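Local coordinates for protein purine nucleoside phosphorylase (Schistosoma mansoni, PDB 5KO5) that catalyses the reversible phosphorolysis of purine nucleosides, probably releasing the free base and ribose 1-phosphate as other members of its family do, at residues P59-V71 with A82-S94. Residues are numbered along the deposited sequence; the frame is centred on the assembly and turned at random.
Sequences PKTTVAGHVGNLV and AMQGRLHMYEGYS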
loop_
_atom_site.group_PDB
_atom_site.type_symbol
_atom_site.label_atom_id
_atom_site.label_comp_id
_atom_site.label_asym_id
_atom_site.label_seq_id
_atom_site.Cartn_x
_atom_site.Cartn_y
_atom_site.Cartn_z
ATOM N N PRO A 59 -10.984 -20.463 7.094
ATOM C CA PRO A 59 -9.761 -19.922 7.709
ATOM C C PRO A 59 -9.700 -20.146 9.213
ATOM O O PRO A 59 -10.708 -20.072 9.919
ATOM C CB PRO A 59 -9.821 -18.426 7.372
ATOM C CG PRO A 59 -11.227 -18.169 6.934
ATOM C CD PRO A 59 -11.760 -19.442 6.376
ATOM N N LYS A 60 -8.490 -20.417 9.694
ATOM C CA LYS A 60 -8.249 -20.537 11.124
ATOM C C LYS A 60 -8.297 -19.154 11.768
ATOM O O LYS A 60 -7.615 -18.230 11.322
ATOM C CB LYS A 60 -6.872 -21.163 11.346
ATOM C CG LYS A 60 -6.483 -21.355 12.806
ATOM C CD LYS A 60 -5.202 -22.175 12.916
ATOM C CE LYS A 60 -4.816 -22.426 14.363
ATOM N NZ LYS A 60 -5.861 -23.200 15.090
ATOM N N THR A 61 -9.104 -19.010 12.822
ATOM C CA THR A 61 -9.287 -17.720 13.483
ATOM C C THR A 61 -8.935 -17.760 14.968
ATOM O O THR A 61 -9.296 -16.838 15.706
ATOM C CB THR A 61 -10.719 -17.209 13.305
ATOM O OG1 THR A 61 -11.622 -18.056 14.027
ATOM C CG2 THR A 61 -11.117 -17.208 11.840
ATOM N N THR A 62 -8.232 -18.799 15.426
ATOM C CA THR A 62 -8.004 -18.942 16.860
ATOM C C THR A 62 -6.962 -17.961 17.393
ATOM O O THR A 62 -6.980 -17.639 18.585
ATOM C CB THR A 62 -7.620 -20.384 17.191
ATOM O OG1 THR A 62 -6.438 -20.741 16.467
ATOM C CG2 THR A 62 -8.749 -21.332 16.801
ATOM N N VAL A 63 -6.042 -17.478 16.556
ATOM C CA VAL A 63 -5.079 -16.497 17.053
ATOM C C VAL A 63 -5.796 -15.219 17.477
ATOM O O VAL A 63 -5.559 -14.682 18.564
ATOM C CB VAL A 63 -3.963 -16.235 16.026
ATOM C CG1 VAL A 63 -3.050 -15.131 16.525
ATOM C CG2 VAL A 63 -3.147 -17.501 15.786
ATOM N N ALA A 64 -6.705 -14.725 16.631
ATOM C CA ALA A 64 -7.523 -13.586 17.034
ATOM C C ALA A 64 -8.534 -13.981 18.100
ATOM O O ALA A 64 -8.911 -13.151 18.938
ATOM C CB ALA A 64 -8.242 -13.001 15.819
ATOM N N GLY A 65 -8.975 -15.236 18.091
ATOM C CA GLY A 65 -9.968 -15.685 19.041
ATOM C C GLY A 65 -11.332 -15.079 18.752
ATOM O O GLY A 65 -11.627 -14.620 17.644
ATOM N N HIS A 66 -12.171 -15.085 19.787
ATOM C CA HIS A 66 -13.540 -14.582 19.720
ATOM C C HIS A 66 -14.405 -15.424 18.784
ATOM O O HIS A 66 -13.948 -16.440 18.251
ATOM C CB HIS A 66 -13.569 -13.081 19.393
ATOM C CG HIS A 66 -12.758 -12.245 20.339
ATOM N ND1 HIS A 66 -13.270 -11.742 21.515
ATOM C CD2 HIS A 66 -11.468 -11.835 20.284
ATOM C CE1 HIS A 66 -12.331 -11.056 22.144
ATOM N NE2 HIS A 66 -11.229 -11.095 21.415
ATOM N N VAL A 67 -15.658 -15.014 18.578
ATOM C CA VAL A 67 -16.631 -15.888 17.927
ATOM C C VAL A 67 -16.304 -16.072 16.447
ATOM O O VAL A 67 -15.763 -15.179 15.780
ATOM C CB VAL A 67 -18.061 -15.357 18.144
ATOM C CG1 VAL A 67 -18.269 -14.046 17.395
ATOM C CG2 VAL A 67 -19.101 -16.400 17.737
ATOM N N GLY A 68 -16.636 -17.251 15.928
ATOM C CA GLY A 68 -16.456 -17.545 14.519
ATOM C C GLY A 68 -17.417 -18.615 14.041
ATOM O O GLY A 68 -17.074 -19.802 14.028
ATOM N N ASN A 69 -18.635 -18.212 13.666
ATOM C CA ASN A 69 -19.685 -19.136 13.264
ATOM C C ASN A 69 -20.335 -18.644 11.983
ATOM O O ASN A 69 -20.473 -17.436 11.771
ATOM C CB ASN A 69 -20.813 -19.193 14.299
ATOM C CG ASN A 69 -20.377 -19.771 15.623
ATOM O OD1 ASN A 69 -19.677 -20.786 15.677
ATOM N ND2 ASN A 69 -20.804 -19.139 16.705
ATOM N N LEU A 70 -20.726 -19.587 11.133
ATOM C CA LEU A 70 -21.679 -19.328 10.065
ATOM C C LEU A 70 -23.064 -19.683 10.590
ATOM O O LEU A 70 -23.258 -20.770 11.141
ATOM C CB LEU A 70 -21.350 -20.215 8.867
ATOM C CG LEU A 70 -21.530 -19.644 7.466
ATOM C CD1 LEU A 70 -20.655 -18.408 7.270
ATOM C CD2 LEU A 70 -21.189 -20.713 6.437
ATOM N N VAL A 71 -24.017 -18.769 10.439
ATOM C CA VAL A 71 -25.374 -18.965 10.941
ATOM C C VAL A 71 -26.335 -18.908 9.761
ATOM O O VAL A 71 -26.360 -17.916 9.021
ATOM C CB VAL A 71 -25.740 -17.921 12.009
ATOM C CG1 VAL A 71 -27.118 -18.212 12.593
ATOM C CG2 VAL A 71 -24.676 -17.884 13.104
ATOM N N ALA A 82 -25.239 -15.892 7.547
ATOM C CA ALA A 82 -24.548 -14.787 8.200
ATOM C C ALA A 82 -23.165 -15.223 8.658
ATOM O O ALA A 82 -22.985 -16.350 9.129
ATOM C CB ALA A 82 -25.325 -14.326 9.436
ATOM N N MET A 83 -22.193 -14.314 8.560
ATOM C CA MET A 83 -20.900 -14.518 9.205
ATOM C C MET A 83 -20.951 -13.890 10.590
ATOM O O MET A 83 -21.083 -12.671 10.720
ATOM C CB MET A 83 -19.766 -13.913 8.382
ATOM C CG MET A 83 -19.586 -14.592 7.048
ATOM S SD MET A 83 -18.092 -14.091 6.165
ATOM C CE MET A 83 -16.822 -14.911 7.141
ATOM N N GLN A 84 -20.859 -14.723 11.626
ATOM C CA GLN A 84 -20.807 -14.253 13.003
ATOM C C GLN A 84 -19.342 -14.288 13.424
ATOM O O GLN A 84 -18.810 -15.342 13.779
ATOM C CB GLN A 84 -21.665 -15.140 13.896
ATOM C CG GLN A 84 -21.846 -14.593 15.286
ATOM C CD GLN A 84 -22.731 -15.477 16.115
ATOM O OE1 GLN A 84 -22.508 -16.685 16.210
ATOM N NE2 GLN A 84 -23.757 -14.886 16.712
ATOM N N GLY A 85 -18.689 -13.134 13.380
ATOM C CA GLY A 85 -17.250 -13.109 13.535
ATOM C C GLY A 85 -16.588 -12.800 12.209
ATOM O O GLY A 85 -16.144 -13.690 11.479
ATOM N N ARG A 86 -16.536 -11.516 11.897
ATOM C CA ARG A 86 -16.016 -11.033 10.631
ATOM C C ARG A 86 -14.498 -11.195 10.572
ATOM O O ARG A 86 -13.800 -11.082 11.581
ATOM C CB ARG A 86 -16.355 -9.552 10.549
ATOM C CG ARG A 86 -16.061 -8.898 9.263
ATOM C CD ARG A 86 -16.575 -7.499 9.364
ATOM N NE ARG A 86 -16.716 -6.897 8.054
ATOM C CZ ARG A 86 -17.437 -5.813 7.830
ATOM N NH1 ARG A 86 -18.072 -5.227 8.841
ATOM N NH2 ARG A 86 -17.520 -5.323 6.609
ATOM N N LEU A 87 -13.987 -11.453 9.376
ATOM C CA LEU A 87 -12.550 -11.550 9.159
ATOM C C LEU A 87 -12.051 -10.206 8.644
ATOM O O LEU A 87 -12.471 -9.756 7.574
ATOM C CB LEU A 87 -12.239 -12.648 8.148
ATOM C CG LEU A 87 -12.856 -14.010 8.458
ATOM C CD1 LEU A 87 -12.577 -14.953 7.300
ATOM C CD2 LEU A 87 -12.300 -14.554 9.750
ATOM N N HIS A 88 -11.142 -9.575 9.386
ATOM C CA HIS A 88 -10.597 -8.269 9.024
ATOM C C HIS A 88 -9.145 -8.396 8.585
ATOM O O HIS A 88 -8.359 -9.125 9.197
ATOM C CB HIS A 88 -10.632 -7.330 10.224
ATOM C CG HIS A 88 -12.006 -6.884 10.613
ATOM N ND1 HIS A 88 -12.718 -7.466 11.642
ATOM C CD2 HIS A 88 -12.776 -5.876 10.145
ATOM C CE1 HIS A 88 -13.882 -6.852 11.768
ATOM N NE2 HIS A 88 -13.943 -5.883 10.871
ATOM N N MET A 89 -8.776 -7.650 7.541
ATOM C CA MET A 89 -7.436 -7.809 6.986
ATOM C C MET A 89 -6.353 -7.276 7.920
ATOM O O MET A 89 -5.222 -7.772 7.872
ATOM C CB MET A 89 -7.374 -7.250 5.557
ATOM C CG MET A 89 -8.379 -7.990 4.657
ATOM S SD MET A 89 -8.004 -8.007 2.895
ATOM C CE MET A 89 -6.524 -9.007 2.865
ATOM N N TYR A 90 -6.682 -6.337 8.808
ATOM C CA TYR A 90 -5.673 -5.879 9.764
ATOM C C TYR A 90 -5.259 -6.973 10.734
ATOM O O TYR A 90 -4.252 -6.799 11.426
ATOM C CB TYR A 90 -6.115 -4.614 10.524
ATOM C CG TYR A 90 -7.437 -4.750 11.244
ATOM C CD1 TYR A 90 -7.567 -5.555 12.371
ATOM C CD2 TYR A 90 -8.557 -4.071 10.795
ATOM C CE1 TYR A 90 -8.786 -5.695 13.016
ATOM C CE2 TYR A 90 -9.775 -4.203 11.434
ATOM C CZ TYR A 90 -9.880 -5.012 12.545
ATOM O OH TYR A 90 -11.100 -5.144 13.158
ATOM N N GLU A 91 -6.015 -8.069 10.832
ATOM C CA GLU A 91 -5.588 -9.187 11.669
ATOM C C GLU A 91 -4.482 -10.008 11.030
ATOM O O GLU A 91 -3.880 -10.844 11.713
ATOM C CB GLU A 91 -6.756 -10.131 11.955
ATOM C CG GLU A 91 -7.773 -9.569 12.887
ATOM C CD GLU A 91 -7.277 -9.438 14.341
ATOM O OE1 GLU A 91 -6.354 -10.172 14.785
ATOM O OE2 GLU A 91 -7.850 -8.605 15.047
ATOM N N GLY A 92 -4.216 -9.803 9.746
ATOM C CA GLY A 92 -3.218 -10.562 9.030
ATOM C C GLY A 92 -3.764 -11.668 8.159
ATOM O O GLY A 92 -2.970 -12.401 7.561
ATOM N N TYR A 93 -5.086 -11.801 8.057
ATOM C CA TYR A 93 -5.650 -12.809 7.164
ATOM C C TYR A 93 -5.232 -12.544 5.725
ATOM O O TYR A 93 -5.180 -11.394 5.274
ATOM C CB TYR A 93 -7.176 -12.793 7.245
ATOM C CG TYR A 93 -7.702 -13.232 8.580
ATOM C CD1 TYR A 93 -7.468 -14.514 9.042
ATOM C CD2 TYR A 93 -8.429 -12.367 9.381
ATOM C CE1 TYR A 93 -7.931 -14.921 10.280
ATOM C CE2 TYR A 93 -8.902 -12.764 10.605
ATOM C CZ TYR A 93 -8.660 -14.039 11.050
ATOM O OH TYR A 93 -9.125 -14.437 12.281
ATOM N N SER A 94 -4.987 -13.625 4.990
ATOM C CA SER A 94 -4.560 -13.500 3.609
ATOM C C SER A 94 -5.754 -13.242 2.696
ATOM O O SER A 94 -6.924 -13.414 3.063
ATOM C CB SER A 94 -3.859 -14.774 3.162
ATOM O OG SER A 94 -4.806 -15.807 2.965
HETATM O O HOH W 1 -6.733 -15.330 13.720
#
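Asn69 and Gln84 face each other as an antiparallel hydrogen-bonded pair, doubly joined through the backbone, with Asn69 N 2.9 Å from Gln84 O and Gln84 N 2.7 Å from Asn69 O. Their side chains run side by side and add a third bond: Asn69 ND2 reaches Gln84 OE1 at 3.0 Å, nearly straight, with an N-H...O angle of 174°. The acceptor lies in the amide plane of Asn69, although the two amide planes are turned well apart. Gln84 reaches alongside Asn69 because its chain leaves CB opposite the backbone N (chi1 -171°) and then stays extended, crossing Val67, whose CG2 packs on the amide; Val71 CG2, two residues along on the same face, lies loosely near OE1.

Where pairing ends, Gly85, with only hydrogens on CA, can lie against Val67 O, a CA-H...O contact of 3.4 Å from Gly85 CA, and its positive phi (108°) suits glycine. Beyond, Leu87 spreads its two methyls, CD1 against Pro59 CG (3.5 Å) and CD2 against Thr61 CG2. Tyr93 presents a ring edge to Lys60 O, while its hydroxyl meets Thr61 CB. A water whose oxygen lies 2.9 Å from Tyr93 OH accepts the N-H of Ala64. The single methyl of Ala64 packs on Glu91 OE1; OE2 forms a salt bridge with Arg160 of the second subunit.

Strand 47-51 flanks 69-75, and Met83 packs on helix 95-108. The contact thus runs from the base of a beta hairpin along the flanking loops to the subunit interface: regular polar pairing fixes the strand register, whereas apolar methyls, one ring and a bridging water join the irregular loops.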